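Local coordinates for protein CT_858 (Chlamydia trachomatis, PDB 3DOR) that is a secreted chlamydial protease, dimeric in its mature form, that probably cleaves proteins as a serine-type endopeptidase, at residues 20-32 / 513-527. Numbering follows the deposited sequence.
Sequences VKYAPKTWKEQYL and TGSLAVREHGAFIEN
Trp27 reaches from helix 25-32 across to Leu516, Phe524 and Glu526. CB rests on Leu516 CD1 at 3.9 Å. With CG anti to the backbone N (chi1 165°), the indole extends over the 524-527 loop: Glu526 CB makes a CH-pi contact with one face of the five-membered ring, 4.1 Å from its centroid, while Tyr31 CB lies against the opposite face. CD1 and NE1 lie beside Glu526 CG, 3.6 Å from NE1. Farther out, CE3 and CZ3 lie against the Phe524 ring, CZ3 within 3.7 Å of Phe524 CD1 and the two rings inclined at 45°, and CZ2 approaches the backbone carbonyl oxygen of Glu526 (O) at 3.2 Å. The Asn527 amide borders the indole edge, nearly coplanar with it. In the fold, this joins the short second helix, 25-32, begun by Pro24 at its N-cap, to the end of strand 507-518 and the following loop of the S41 peptidase region. Pro24 CB packs on Leu516 CD2 at 3.6 Å, and Ala23 N donates to Thr513 O (3.0 Å). Beyond the indole, Lys28 NZ forms a salt bridge with Glu526 OE2 at 2.9 Å, received by the anti lone pair of the carboxylate oxygen; NZ also donates to Asn70 O, its stronger partner.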
ATOM      1  N   VAL B  20      16.789 -10.876  -4.225  1.00 35.25           N
ATOM      2  CA  VAL B  20      15.540 -11.604  -4.120  1.00 35.62           C
ATOM      3  C   VAL B  20      14.432 -11.143  -5.063  1.00 33.68           C
ATOM      4  O   VAL B  20      13.597 -11.948  -5.478  1.00 32.78           O
ATOM      5  CB  VAL B  20      15.033 -11.558  -2.657  1.00 35.68           C
ATOM      6  CG1 VAL B  20      13.623 -12.087  -2.564  1.00 39.89           C
ATOM      7  CG2 VAL B  20      15.960 -12.383  -1.780  1.00 35.89           C
ATOM      8  N   LYS B  21      14.424  -9.861  -5.408  1.00 31.82           N
ATOM      9  CA  LYS B  21      13.382  -9.339  -6.284  1.00 33.06           C
ATOM     10  C   LYS B  21      13.817  -8.323  -7.345  1.00 31.39           C
ATOM     11  O   LYS B  21      13.067  -7.401  -7.655  1.00 29.95           O
ATOM     12  CB  LYS B  21      12.271  -8.709  -5.440  1.00 33.22           C
ATOM     13  CG  LYS B  21      11.100  -9.613  -5.167  1.00 37.68           C
ATOM     14  CD  LYS B  21      10.390 -10.000  -6.448  1.00 40.83           C
ATOM     15  CE  LYS B  21       8.888 -10.102  -6.228  1.00 42.19           C
ATOM     16  NZ  LYS B  21       8.258  -8.746  -6.033  1.00 42.80           N
ATOM     17  N   TYR B  22      15.018  -8.464  -7.891  1.00 30.44           N
ATOM     18  CA  TYR B  22      15.450  -7.531  -8.926  1.00 28.86           C
ATOM     19  C   TYR B  22      15.807  -8.341 -10.158  1.00 28.84           C
ATOM     20  O   TYR B  22      16.935  -8.817 -10.310  1.00 28.85           O
ATOM     21  CB  TYR B  22      16.643  -6.711  -8.460  1.00 28.92           C
ATOM     22  CG  TYR B  22      17.009  -5.623  -9.437  1.00 30.78           C
ATOM     23  CD1 TYR B  22      16.169  -4.524  -9.638  1.00 31.09           C
ATOM     24  CD2 TYR B  22      18.170  -5.713 -10.199  1.00 29.14           C
ATOM     25  CE1 TYR B  22      16.480  -3.547 -10.578  1.00 30.95           C
ATOM     26  CE2 TYR B  22      18.489  -4.749 -11.137  1.00 30.54           C
ATOM     27  CZ  TYR B  22      17.643  -3.670 -11.328  1.00 32.08           C
ATOM     28  OH  TYR B  22      17.941  -2.751 -12.304  1.00 31.87           O
ATOM     29  N   ALA B  23      14.819  -8.501 -11.035  1.00 28.24           N
ATOM     30  CA  ALA B  23      14.969  -9.294 -12.248  1.00 28.44           C
ATOM     31  C   ALA B  23      16.097  -8.918 -13.195  1.00 29.06           C
ATOM     32  O   ALA B  23      16.732  -9.793 -13.768  1.00 29.11           O
ATOM     33  CB  ALA B  23      13.646  -9.325 -13.014  1.00 27.44           C
ATOM     34  N   PRO B  24      16.356  -7.619 -13.387  1.00 30.52           N
ATOM     35  CA  PRO B  24      17.440  -7.244 -14.309  1.00 32.43           C
ATOM     36  C   PRO B  24      18.876  -7.403 -13.817  1.00 33.08           C
ATOM     37  O   PRO B  24      19.815  -6.980 -14.492  1.00 31.50           O
ATOM     38  CB  PRO B  24      17.105  -5.797 -14.681  1.00 31.87           C
ATOM     39  CG  PRO B  24      16.311  -5.310 -13.542  1.00 34.00           C
ATOM     40  CD  PRO B  24      15.490  -6.471 -13.072  1.00 29.58           C
ATOM     41  N   LYS B  25      19.043  -8.026 -12.655  1.00 32.90           N
ATOM     42  CA  LYS B  25      20.371  -8.241 -12.075  1.00 33.65           C
ATOM     43  C   LYS B  25      21.371  -8.858 -13.068  1.00 32.90           C
ATOM     44  O   LYS B  25      22.448  -8.307 -13.305  1.00 32.63           O
ATOM     45  CB  LYS B  25      20.245  -9.124 -10.822  1.00 34.67           C
ATOM     46  CG  LYS B  25      21.555  -9.571 -10.192  1.00 36.47           C
ATOM     47  CD  LYS B  25      21.338  -9.996  -8.739  1.00 38.71           C
ATOM     48  CE  LYS B  25      22.194 -11.203  -8.350  1.00 42.69           C
ATOM     49  NZ  LYS B  25      23.652 -11.023  -8.576  1.00 40.21           N
ATOM     50  N   THR B  26      21.011  -9.991 -13.654  1.00 32.26           N
ATOM     51  CA  THR B  26      21.889 -10.656 -14.605  1.00 33.13           C
ATOM     52  C   THR B  26      22.207  -9.764 -15.807  1.00 33.42           C
ATOM     53  O   THR B  26      23.293  -9.826 -16.376  1.00 34.71           O
ATOM     54  CB  THR B  26      21.250 -11.958 -15.103  1.00 33.39           C
ATOM     55  OG1 THR B  26      20.755 -12.698 -13.980  1.00 36.39           O
ATOM     56  CG2 THR B  26      22.276 -12.811 -15.838  1.00 35.34           C
ATOM     57  N   TRP B  27      21.247  -8.934 -16.192  1.00 30.69           N
ATOM     58  CA  TRP B  27      21.431  -8.036 -17.322  1.00 29.48           C
ATOM     59  C   TRP B  27      22.414  -6.911 -17.003  1.00 29.46           C
ATOM     60  O   TRP B  27      23.246  -6.552 -17.834  1.00 29.45           O
ATOM     61  CB  TRP B  27      20.078  -7.450 -17.743  1.00 26.68           C
ATOM     62  CG  TRP B  27      20.194  -6.272 -18.637  1.00 27.23           C
ATOM     63  CD1 TRP B  27      20.158  -4.959 -18.271  1.00 25.51           C
ATOM     64  CD2 TRP B  27      20.400  -6.291 -20.052  1.00 27.05           C
ATOM     65  NE1 TRP B  27      20.326  -4.156 -19.373  1.00 27.20           N
ATOM     66  CE2 TRP B  27      20.477  -4.947 -20.481  1.00 26.90           C
ATOM     67  CE3 TRP B  27      20.524  -7.314 -21.003  1.00 28.23           C
ATOM     68  CZ2 TRP B  27      20.677  -4.597 -21.819  1.00 25.89           C
ATOM     69  CZ3 TRP B  27      20.724  -6.963 -22.337  1.00 28.44           C
ATOM     70  CH2 TRP B  27      20.797  -5.613 -22.730  1.00 25.10           C
ATOM     71  N   LYS B  28      22.318  -6.356 -15.800  1.00 29.81           N
ATOM     72  CA  LYS B  28      23.205  -5.275 -15.385  1.00 30.52           C
ATOM     73  C   LYS B  28      24.663  -5.738 -15.279  1.00 33.21           C
ATOM     74  O   LYS B  28      25.595  -4.993 -15.602  1.00 31.13           O
ATOM     75  CB  LYS B  28      22.732  -4.713 -14.045  1.00 29.31           C
ATOM     76  CG  LYS B  28      21.272  -4.238 -14.063  1.00 30.78           C
ATOM     77  CD  LYS B  28      21.057  -3.105 -15.073  1.00 28.85           C
ATOM     78  CE  LYS B  28      19.608  -2.629 -15.082  1.00 28.42           C
ATOM     79  NZ  LYS B  28      19.417  -1.449 -15.973  1.00 30.46           N
ATOM     80  N   GLU B  29      24.860  -6.966 -14.817  1.00 32.50           N
ATOM     81  CA  GLU B  29      26.208  -7.499 -14.683  1.00 35.59           C
ATOM     82  C   GLU B  29      26.842  -7.565 -16.064  1.00 35.20           C
ATOM     83  O   GLU B  29      28.011  -7.236 -16.233  1.00 34.68           O
ATOM     84  CB  GLU B  29      26.167  -8.894 -14.040  1.00 36.16           C
ATOM     85  CG  GLU B  29      25.423  -8.887 -12.716  1.00 40.46           C
ATOM     86  CD  GLU B  29      25.178 -10.265 -12.131  1.00 42.02           C
ATOM     87  OE1 GLU B  29      24.752 -11.176 -12.871  1.00 42.51           O
ATOM     88  OE2 GLU B  29      25.395 -10.428 -10.913  1.00 44.63           O
ATOM     89  N   GLN B  30      26.059  -7.954 -17.063  1.00 36.63           N
ATOM     90  CA  GLN B  30      26.600  -8.057 -18.405  1.00 36.33           C
ATOM     91  C   GLN B  30      26.601  -6.750 -19.187  1.00 35.86           C
ATOM     92  O   GLN B  30      27.550  -6.467 -19.912  1.00 37.59           O
ATOM     93  CB  GLN B  30      25.847  -9.115 -19.202  1.00 37.30           C
ATOM     94  CG  GLN B  30      26.480  -9.384 -20.549  1.00 43.16           C
ATOM     95  CD  GLN B  30      25.782 -10.486 -21.317  1.00 47.30           C
ATOM     96  OE1 GLN B  30      24.844 -10.234 -22.077  1.00 48.23           O
ATOM     97  NE2 GLN B  30      26.235 -11.724 -21.118  1.00 49.35           N
ATOM     98  N   TYR B  31      25.543  -5.957 -19.048  1.00 32.29           N
ATOM     99  CA  TYR B  31      25.440  -4.699 -19.776  1.00 30.20           C
ATOM    100  C   TYR B  31      26.323  -3.604 -19.188  1.00 29.86           C
ATOM    101  O   TYR B  31      26.871  -2.780 -19.919  1.00 29.51           O
ATOM    102  CB  TYR B  31      23.979  -4.231 -19.805  1.00 29.75           C
ATOM    103  CG  TYR B  31      23.770  -2.880 -20.453  1.00 28.06           C
ATOM    104  CD1 TYR B  31      23.939  -2.697 -21.831  1.00 28.57           C
ATOM    105  CD2 TYR B  31      23.411  -1.780 -19.685  1.00 26.51           C
ATOM    106  CE1 TYR B  31      23.749  -1.436 -22.419  1.00 26.11           C
ATOM    107  CE2 TYR B  31      23.223  -0.538 -20.252  1.00 26.59           C
ATOM    108  CZ  TYR B  31      23.393  -0.369 -21.617  1.00 26.17           C
ATOM    109  OH  TYR B  31      23.213   0.889 -22.141  1.00 25.97           O
ATOM    110  N   LEU B  32      26.462  -3.607 -17.867  1.00 30.60           N
ATOM    111  CA  LEU B  32      27.271  -2.613 -17.167  1.00 31.15           C
ATOM    112  C   LEU B  32      28.567  -3.162 -16.559  1.00 33.23           C
ATOM    113  O   LEU B  32      29.453  -2.389 -16.202  1.00 32.54           O
ATOM    114  CB  LEU B  32      26.465  -1.984 -16.032  1.00 30.31           C
ATOM    115  CG  LEU B  32      25.103  -1.355 -16.325  1.00 29.45           C
ATOM    116  CD1 LEU B  32      24.495  -0.889 -15.015  1.00 26.55           C
ATOM    117  CD2 LEU B  32      25.259  -0.181 -17.285  1.00 28.12           C
ATOM    118  N   THR B 513      12.630  -3.279 -10.192  1.00 27.23           N
ATOM    119  CA  THR B 513      12.106  -3.927 -11.393  1.00 26.95           C
ATOM    120  C   THR B 513      11.962  -5.426 -11.189  1.00 27.58           C
ATOM    121  O   THR B 513      12.935  -6.111 -10.866  1.00 27.31           O
ATOM    122  CB  THR B 513      13.042  -3.637 -12.572  1.00 25.49           C
ATOM    123  OG1 THR B 513      13.224  -2.221 -12.658  1.00 25.62           O
ATOM    124  CG2 THR B 513      12.464  -4.165 -13.894  1.00 22.50           C
ATOM    125  N   GLY B 514      10.745  -5.930 -11.390  1.00 26.77           N
ATOM    126  CA  GLY B 514      10.476  -7.341 -11.181  1.00 25.67           C
ATOM    127  C   GLY B 514      10.476  -8.261 -12.384  1.00 27.06           C
ATOM    128  O   GLY B 514      10.123  -9.438 -12.257  1.00 26.62           O
ATOM    129  N   SER B 515      10.863  -7.752 -13.549  1.00 26.66           N
ATOM    130  CA  SER B 515      10.896  -8.592 -14.740  1.00 26.14           C
ATOM    131  C   SER B 515      11.768  -8.001 -15.835  1.00 27.09           C
ATOM    132  O   SER B 515      12.178  -6.845 -15.762  1.00 27.42           O
ATOM    133  CB  SER B 515       9.489  -8.760 -15.299  1.00 26.81           C
ATOM    134  OG  SER B 515       9.083  -7.551 -15.913  1.00 27.91           O
ATOM    135  N   LEU B 516      12.064  -8.819 -16.840  1.00 27.15           N
ATOM    136  CA  LEU B 516      12.836  -8.378 -17.995  1.00 28.72           C
ATOM    137  C   LEU B 516      12.030  -8.749 -19.228  1.00 28.60           C
ATOM    138  O   LEU B 516      11.819  -9.928 -19.509  1.00 31.84           O
ATOM    139  CB  LEU B 516      14.196  -9.072 -18.077  1.00 28.20           C
ATOM    140  CG  LEU B 516      15.395  -8.465 -17.356  1.00 32.13           C
ATOM    141  CD1 LEU B 516      16.633  -9.285 -17.708  1.00 32.60           C
ATOM    142  CD2 LEU B 516      15.589  -7.006 -17.769  1.00 31.15           C
ATOM    143  N   ALA B 517      11.561  -7.746 -19.954  1.00 29.04           N
ATOM    144  CA  ALA B 517      10.797  -8.002 -21.164  1.00 29.03           C
ATOM    145  C   ALA B 517      11.735  -8.467 -22.269  1.00 29.40           C
ATOM    146  O   ALA B 517      12.890  -8.021 -22.351  1.00 26.12           O
ATOM    147  CB  ALA B 517      10.079  -6.743 -21.599  1.00 28.54           C
ATOM    148  N   VAL B 518      11.231  -9.364 -23.112  1.00 29.67           N
ATOM    149  CA  VAL B 518      11.985  -9.892 -24.237  1.00 29.66           C
ATOM    150  C   VAL B 518      11.132  -9.743 -25.494  1.00 29.68           C
ATOM    151  O   VAL B 518       9.988 -10.184 -25.514  1.00 29.62           O
ATOM    152  CB  VAL B 518      12.300 -11.388 -24.062  1.00 33.09           C
ATOM    153  CG1 VAL B 518      13.169 -11.860 -25.214  1.00 32.36           C
ATOM    154  CG2 VAL B 518      13.000 -11.632 -22.729  1.00 35.37           C
ATOM    155  N   ARG B 519      11.683  -9.126 -26.538  1.00 29.05           N
ATOM    156  CA  ARG B 519      10.950  -8.944 -27.792  1.00 28.28           C
ATOM    157  C   ARG B 519      10.874 -10.289 -28.534  1.00 31.41           C
ATOM    158  O   ARG B 519      11.664 -11.191 -28.262  1.00 29.37           O
ATOM    159  CB  ARG B 519      11.653  -7.887 -28.655  1.00 27.45           C
ATOM    160  CG  ARG B 519      11.699  -6.498 -27.996  1.00 25.01           C
ATOM    161  CD  ARG B 519      12.660  -5.546 -28.696  1.00 25.91           C
ATOM    162  NE  ARG B 519      12.278  -5.247 -30.074  1.00 24.18           N
ATOM    163  CZ  ARG B 519      12.859  -4.311 -30.818  1.00 24.98           C
ATOM    164  NH1 ARG B 519      13.848  -3.580 -30.318  1.00 24.93           N
ATOM    165  NH2 ARG B 519      12.451  -4.097 -32.061  1.00 26.61           N
ATOM    166  N   GLU B 520       9.922 -10.425 -29.455  1.00 34.60           N
ATOM    167  CA  GLU B 520       9.748 -11.666 -30.218  1.00 37.53           C
ATOM    168  C   GLU B 520      11.050 -12.317 -30.666  1.00 38.44           C
ATOM    169  O   GLU B 520      11.206 -13.528 -30.563  1.00 38.49           O
ATOM    170  CB  GLU B 520       8.895 -11.432 -31.468  1.00 38.81           C
ATOM    171  CG  GLU B 520       7.423 -11.190 -31.213  1.00 44.42           C
ATOM    172  CD  GLU B 520       6.616 -11.177 -32.505  1.00 47.24           C
ATOM    173  OE1 GLU B 520       6.505 -12.256 -33.137  1.00 47.99           O
ATOM    174  OE2 GLU B 520       6.108 -10.094 -32.885  1.00 45.41           O
ATOM    175  N   HIS B 521      11.976 -11.513 -31.172  1.00 38.80           N
ATOM    176  CA  HIS B 521      13.245 -12.034 -31.655  1.00 41.72           C
ATOM    177  C   HIS B 521      14.362 -12.203 -30.626  1.00 40.69           C
ATOM    178  O   HIS B 521      15.493 -12.515 -30.994  1.00 41.16           O
ATOM    179  CB  HIS B 521      13.725 -11.182 -32.830  1.00 45.33           C
ATOM    180  CG  HIS B 521      12.805 -11.241 -34.011  1.00 52.29           C
ATOM    181  ND1 HIS B 521      12.373 -10.118 -34.681  1.00 54.38           N
ATOM    182  CD2 HIS B 521      12.206 -12.297 -34.615  1.00 53.89           C
ATOM    183  CE1 HIS B 521      11.544 -10.476 -35.647  1.00 54.65           C
ATOM    184  NE2 HIS B 521      11.427 -11.792 -35.627  1.00 55.17           N
ATOM    185  N   GLY B 522      14.059 -11.998 -29.346  1.00 38.81           N
ATOM    186  CA  GLY B 522      15.075 -12.203 -28.321  1.00 35.86           C
ATOM    187  C   GLY B 522      15.783 -11.032 -27.661  1.00 35.19           C
ATOM    188  O   GLY B 522      16.400 -11.207 -26.608  1.00 35.32           O
ATOM    189  N   ALA B 523      15.724  -9.844 -28.253  1.00 32.44           N
ATOM    190  CA  ALA B 523      16.389  -8.693 -27.649  1.00 30.29           C
ATOM    191  C   ALA B 523      15.620  -8.200 -26.425  1.00 29.24           C
ATOM    192  O   ALA B 523      14.389  -8.268 -26.393  1.00 29.88           O
ATOM    193  CB  ALA B 523      16.517  -7.563 -28.674  1.00 29.27           C
ATOM    194  N   PHE B 524      16.346  -7.723 -25.417  1.00 27.67           N
ATOM    195  CA  PHE B 524      15.721  -7.181 -24.217  1.00 28.54           C
ATOM    196  C   PHE B 524      15.406  -5.703 -24.480  1.00 29.24           C
ATOM    197  O   PHE B 524      15.856  -5.138 -25.484  1.00 27.17           O
ATOM    198  CB  PHE B 524      16.661  -7.276 -23.007  1.00 30.56           C
ATOM    199  CG  PHE B 524      16.971  -8.690 -22.576  1.00 32.26           C
ATOM    200  CD1 PHE B 524      18.025  -9.400 -23.155  1.00 32.19           C
ATOM    201  CD2 PHE B 524      16.213  -9.308 -21.591  1.00 31.43           C
ATOM    202  CE1 PHE B 524      18.315 -10.712 -22.750  1.00 35.12           C
ATOM    203  CE2 PHE B 524      16.491 -10.617 -21.181  1.00 33.84           C
ATOM    204  CZ  PHE B 524      17.545 -11.322 -21.759  1.00 33.47           C
ATOM    205  N   ILE B 525      14.651  -5.081 -23.576  1.00 26.66           N
ATOM    206  CA  ILE B 525      14.288  -3.677 -23.718  1.00 25.88           C
ATOM    207  C   ILE B 525      15.086  -2.811 -22.748  1.00 25.60           C
ATOM    208  O   ILE B 525      15.425  -1.675 -23.066  1.00 25.32           O
ATOM    209  CB  ILE B 525      12.767  -3.453 -23.451  1.00 29.64           C
ATOM    210  CG1 ILE B 525      11.942  -4.293 -24.423  1.00 28.98           C
ATOM    211  CG2 ILE B 525      12.397  -1.971 -23.629  1.00 24.31           C
ATOM    212  CD1 ILE B 525      12.240  -3.985 -25.864  1.00 36.35           C
ATOM    213  N   GLU B 526      15.382  -3.358 -21.569  1.00 25.19           N
ATOM    214  CA  GLU B 526      16.135  -2.645 -20.531  1.00 25.35           C
ATOM    215  C   GLU B 526      17.359  -1.932 -21.106  1.00 24.01           C
ATOM    216  O   GLU B 526      18.168  -2.557 -21.787  1.00 24.60           O
ATOM    217  CB  GLU B 526      16.582  -3.635 -19.442  1.00 24.45           C
ATOM    218  CG  GLU B 526      17.171  -2.990 -18.193  1.00 25.17           C
ATOM    219  CD  GLU B 526      16.174  -2.115 -17.450  1.00 26.37           C
ATOM    220  OE1 GLU B 526      14.957  -2.271 -17.678  1.00 28.43           O
ATOM    221  OE2 GLU B 526      16.606  -1.277 -16.623  1.00 25.04           O
ATOM    222  N   ASN B 527      17.475  -0.631 -20.841  1.00 23.04           N
ATOM    223  CA  ASN B 527      18.597   0.186 -21.318  1.00 24.88           C
ATOM    224  C   ASN B 527      18.670   0.435 -22.819  1.00 24.33           C
ATOM    225  O   ASN B 527      18.814   1.578 -23.254  1.00 26.03           O
ATOM    226  CB  ASN B 527      19.933  -0.431 -20.877  1.00 24.72           C
ATOM    227  CG  ASN B 527      20.133  -0.363 -19.386  1.00 25.21           C
ATOM    228  OD1 ASN B 527      20.214   0.723 -18.807  1.00 26.23           O
ATOM    229  ND2 ASN B 527      20.201  -1.525 -18.747  1.00 25.84           N
TER